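Local coordinates for protelomerase (Agrobacterium tumefaciens, PDB 4F43), which generates and protects the hairpin ends of the linear chromosome, probably as a telomere resolvase, at residues W176-N181 / I200-R205. The protein carries 1 engineered substitution. Sequence-based numbering, arbitrary orientation.
Sequences WSILFN and IPVLTR
Ile178 lays its CG1-CD1 branch across the side chains of Ile200 and Val202. Its chi1 of 64° turns CG1 into the space flanked by backbone N and carbonyl carbon, 3.8 Å from Ile200 CG1; Ile178 CD1 extends to 3.7 Å from Val202 CG1, the two side chains crossing near a right angle. Ile200 CD1 also meets Phe180 CB at 3.6 Å, so Val202 and Phe180 add to the apolar contacts of Ile178 and Ile200, the hydrogen-bonded antiparallel pair. Reciprocal bonds identify that pair: Ile178 N to Ile200 O and Ile200 N to Ile178 O, both 2.9 Å, with N-H...O angles of 154° and 172°. The neighbouring pair, Ser177 and Pro201, is non-hydrogen-bonded, their CA atoms 4.1 Å apart. Val202 N gives Trp176 O a weak bond of 3.3 Å. Past it, the Trp176 indole presents its edge to the carbonyls of Val202 and Leu203, with CZ3 3.5 Å from Leu203 O, while Arg205 N lies over one face. The contact thus joins strand 177-180 to one of the two outermost strands, 198-201, of a four-stranded antiparallel sheet in the catalytic domain. Thr151 of helix 140-151 touches Ile178, Ile200 and Val202, helix 206-217 packs on Ile178 through Val209 and Leu210, and helix 263-276 meets Pro201 through Ala272 and a Tyr268 OH bond to Pro201 O.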
ATOM      1  N   TRP A 176      -5.597  24.568  -4.808  1.00 51.35           N
ATOM      2  CA  TRP A 176      -4.912  23.662  -3.890  1.00 53.00           C
ATOM      3  C   TRP A 176      -5.716  22.412  -3.537  1.00 43.28           C
ATOM      4  O   TRP A 176      -5.677  21.947  -2.398  1.00 38.43           O
ATOM      5  CB  TRP A 176      -4.509  24.406  -2.614  1.00 64.70           C
ATOM      6  CG  TRP A 176      -3.604  25.575  -2.869  1.00 68.02           C
ATOM      7  CD1 TRP A 176      -3.979  26.860  -3.140  1.00 72.95           C
ATOM      8  CD2 TRP A 176      -2.171  25.565  -2.884  1.00 74.04           C
ATOM      9  NE1 TRP A 176      -2.869  27.649  -3.320  1.00 76.49           N
ATOM     10  CE2 TRP A 176      -1.747  26.878  -3.168  1.00 75.39           C
ATOM     11  CE3 TRP A 176      -1.207  24.572  -2.682  1.00 75.13           C
ATOM     12  CZ2 TRP A 176      -0.400  27.224  -3.256  1.00 72.99           C
ATOM     13  CZ3 TRP A 176       0.129  24.919  -2.769  1.00 74.88           C
ATOM     14  CH2 TRP A 176       0.520  26.233  -3.054  1.00 72.37           C
ATOM     15  N   SER A 177      -6.434  21.867  -4.516  1.00 46.33           N
ATOM     16  CA  SER A 177      -7.154  20.608  -4.336  1.00 46.88           C
ATOM     17  C   SER A 177      -7.577  20.005  -5.672  1.00 47.53           C
ATOM     18  O   SER A 177      -7.897  20.727  -6.616  1.00 53.73           O
ATOM     19  CB  SER A 177      -8.382  20.797  -3.440  1.00 45.28           C
ATOM     20  OG  SER A 177      -9.458  21.373  -4.158  1.00 44.29           O
ATOM     21  N   ILE A 178      -7.572  18.678  -5.740  1.00 48.14           N
ATOM     22  CA  ILE A 178      -8.009  17.955  -6.932  1.00 50.41           C
ATOM     23  C   ILE A 178      -8.946  16.812  -6.550  1.00 44.46           C
ATOM     24  O   ILE A 178      -9.245  16.613  -5.374  1.00 45.35           O
ATOM     25  CB  ILE A 178      -6.813  17.374  -7.711  1.00 41.43           C
ATOM     26  CG1 ILE A 178      -6.079  16.330  -6.865  1.00 35.47           C
ATOM     27  CG2 ILE A 178      -5.859  18.480  -8.145  1.00 37.74           C
ATOM     28  CD1 ILE A 178      -4.859  15.745  -7.546  1.00 32.11           C
ATOM     29  N   LEU A 179      -9.408  16.063  -7.548  1.00 43.25           N
ATOM     30  CA  LEU A 179     -10.245  14.893  -7.304  1.00 39.81           C
ATOM     31  C   LEU A 179      -9.441  13.616  -7.533  1.00 50.03           C
ATOM     32  O   LEU A 179      -8.432  13.632  -8.235  1.00 54.68           O
ATOM     33  CB  LEU A 179     -11.483  14.918  -8.204  1.00 30.39           C
ATOM     34  CG  LEU A 179     -12.369  16.163  -8.115  1.00 29.29           C
ATOM     35  CD1 LEU A 179     -13.574  16.028  -9.032  1.00 31.67           C
ATOM     36  CD2 LEU A 179     -12.807  16.412  -6.680  1.00 29.54           C
ATOM     37  N   PHE A 180      -9.888  12.513  -6.942  1.00 45.16           N
ATOM     38  CA  PHE A 180      -9.126  11.268  -6.991  1.00 33.95           C
ATOM     39  C   PHE A 180      -9.994  10.015  -7.114  1.00 34.59           C
ATOM     40  O   PHE A 180     -11.089   9.945  -6.555  1.00 31.94           O
ATOM     41  CB  PHE A 180      -8.214  11.165  -5.765  1.00 28.30           C
ATOM     42  CG  PHE A 180      -7.615   9.803  -5.566  1.00 18.38           C
ATOM     43  CD1 PHE A 180      -6.629   9.334  -6.419  1.00 23.97           C
ATOM     44  CD2 PHE A 180      -8.036   8.994  -4.523  1.00 12.68           C
ATOM     45  CE1 PHE A 180      -6.079   8.077  -6.238  1.00 19.70           C
ATOM     46  CE2 PHE A 180      -7.491   7.737  -4.336  1.00 12.48           C
ATOM     47  CZ  PHE A 180      -6.511   7.278  -5.193  1.00 16.82           C
ATOM     48  N   ASN A 181      -9.480   9.031  -7.848  1.00 34.76           N
ATOM     49  CA  ASN A 181     -10.142   7.745  -8.033  1.00 36.02           C
ATOM     50  C   ASN A 181      -9.174   6.762  -8.687  1.00 43.72           C
ATOM     51  O   ASN A 181      -8.516   7.103  -9.667  1.00 59.81           O
ATOM     52  CB  ASN A 181     -11.384   7.911  -8.911  1.00 40.88           C
ATOM     53  CG  ASN A 181     -12.398   6.802  -8.707  1.00 48.44           C
ATOM     54  OD1 ASN A 181     -12.625   6.348  -7.585  1.00 52.72           O
ATOM     55  ND2 ASN A 181     -13.019   6.361  -9.795  1.00 46.64           N
ATOM     56  N   ILE A 200      -9.350  15.779  -2.605  1.00 30.32           N
ATOM     57  CA  ILE A 200      -8.137  15.736  -1.796  1.00 35.13           C
ATOM     58  C   ILE A 200      -7.303  17.000  -1.993  1.00 39.32           C
ATOM     59  O   ILE A 200      -7.324  17.600  -3.067  1.00 41.41           O
ATOM     60  CB  ILE A 200      -7.268  14.509  -2.145  1.00 27.74           C
ATOM     61  CG1 ILE A 200      -6.926  14.501  -3.637  1.00 26.54           C
ATOM     62  CG2 ILE A 200      -7.975  13.227  -1.751  1.00 28.72           C
ATOM     63  CD1 ILE A 200      -5.966  13.403  -4.036  1.00 27.45           C
ATOM     64  N   PRO A 201      -6.572  17.418  -0.950  1.00 40.64           N
ATOM     65  CA  PRO A 201      -5.694  18.585  -1.067  1.00 38.95           C
ATOM     66  C   PRO A 201      -4.401  18.244  -1.799  1.00 36.73           C
ATOM     67  O   PRO A 201      -3.998  17.082  -1.840  1.00 22.30           O
ATOM     68  CB  PRO A 201      -5.389  18.932   0.390  1.00 37.60           C
ATOM     69  CG  PRO A 201      -5.488  17.630   1.104  1.00 34.66           C
ATOM     70  CD  PRO A 201      -6.604  16.888   0.425  1.00 40.50           C
ATOM     71  N   VAL A 202      -3.763  19.259  -2.375  1.00 32.38           N
ATOM     72  CA  VAL A 202      -2.467  19.092  -3.021  1.00 29.88           C
ATOM     73  C   VAL A 202      -1.482  20.141  -2.518  1.00 32.46           C
ATOM     74  O   VAL A 202      -1.881  21.208  -2.053  1.00 26.30           O
ATOM     75  CB  VAL A 202      -2.576  19.175  -4.555  1.00 20.96           C
ATOM     76  CG1 VAL A 202      -3.216  17.913  -5.106  1.00 18.31           C
ATOM     77  CG2 VAL A 202      -3.365  20.401  -4.968  1.00 23.06           C
ATOM     78  N   LEU A 203      -0.192  19.833  -2.613  1.00 20.45           N
ATOM     79  CA  LEU A 203       0.843  20.683  -2.031  1.00 25.24           C
ATOM     80  C   LEU A 203       1.490  21.613  -3.056  1.00 37.29           C
ATOM     81  O   LEU A 203       2.474  22.290  -2.764  1.00 45.10           O
ATOM     82  CB  LEU A 203       1.895  19.826  -1.322  1.00 21.61           C
ATOM     83  CG  LEU A 203       1.308  18.898  -0.254  1.00 20.13           C
ATOM     84  CD1 LEU A 203       2.399  18.123   0.461  1.00 23.63           C
ATOM     85  CD2 LEU A 203       0.467  19.688   0.736  1.00 14.73           C
ATOM     86  N   THR A 204       0.926  21.634  -4.258  1.00 36.75           N
ATOM     87  CA  THR A 204       1.301  22.607  -5.279  1.00 31.38           C
ATOM     88  C   THR A 204       0.074  22.863  -6.146  1.00 34.00           C
ATOM     89  O   THR A 204      -0.913  22.137  -6.042  1.00 39.10           O
ATOM     90  CB  THR A 204       2.477  22.116  -6.147  1.00 33.99           C
ATOM     91  OG1 THR A 204       2.969  23.197  -6.949  1.00 45.74           O
ATOM     92  CG2 THR A 204       2.040  20.977  -7.047  1.00 30.65           C
ATOM     93  N   ARG A 205       0.128  23.889  -6.991  1.00 34.64           N
ATOM     94  CA  ARG A 205      -1.037  24.264  -7.794  1.00 36.73           C
ATOM     95  C   ARG A 205      -1.557  23.120  -8.665  1.00 29.93           C
ATOM     96  O   ARG A 205      -0.780  22.377  -9.265  1.00 28.63           O
ATOM     97  CB  ARG A 205      -0.767  25.520  -8.625  1.00 52.05           C
ATOM     98  CG  ARG A 205       0.681  25.719  -9.034  1.00 64.60           C
ATOM     99  CD  ARG A 205       0.902  27.149  -9.499  1.00 79.90           C
ATOM    100  NE  ARG A 205       2.297  27.423  -9.832  1.00 90.74           N
ATOM    101  CZ  ARG A 205       2.777  27.451 -11.071  1.00 93.80           C
ATOM    102  NH1 ARG A 205       1.975  27.221 -12.100  1.00 90.83           N
ATOM    103  NH2 ARG A 205       4.060  27.713 -11.280  1.00 94.62           N
TER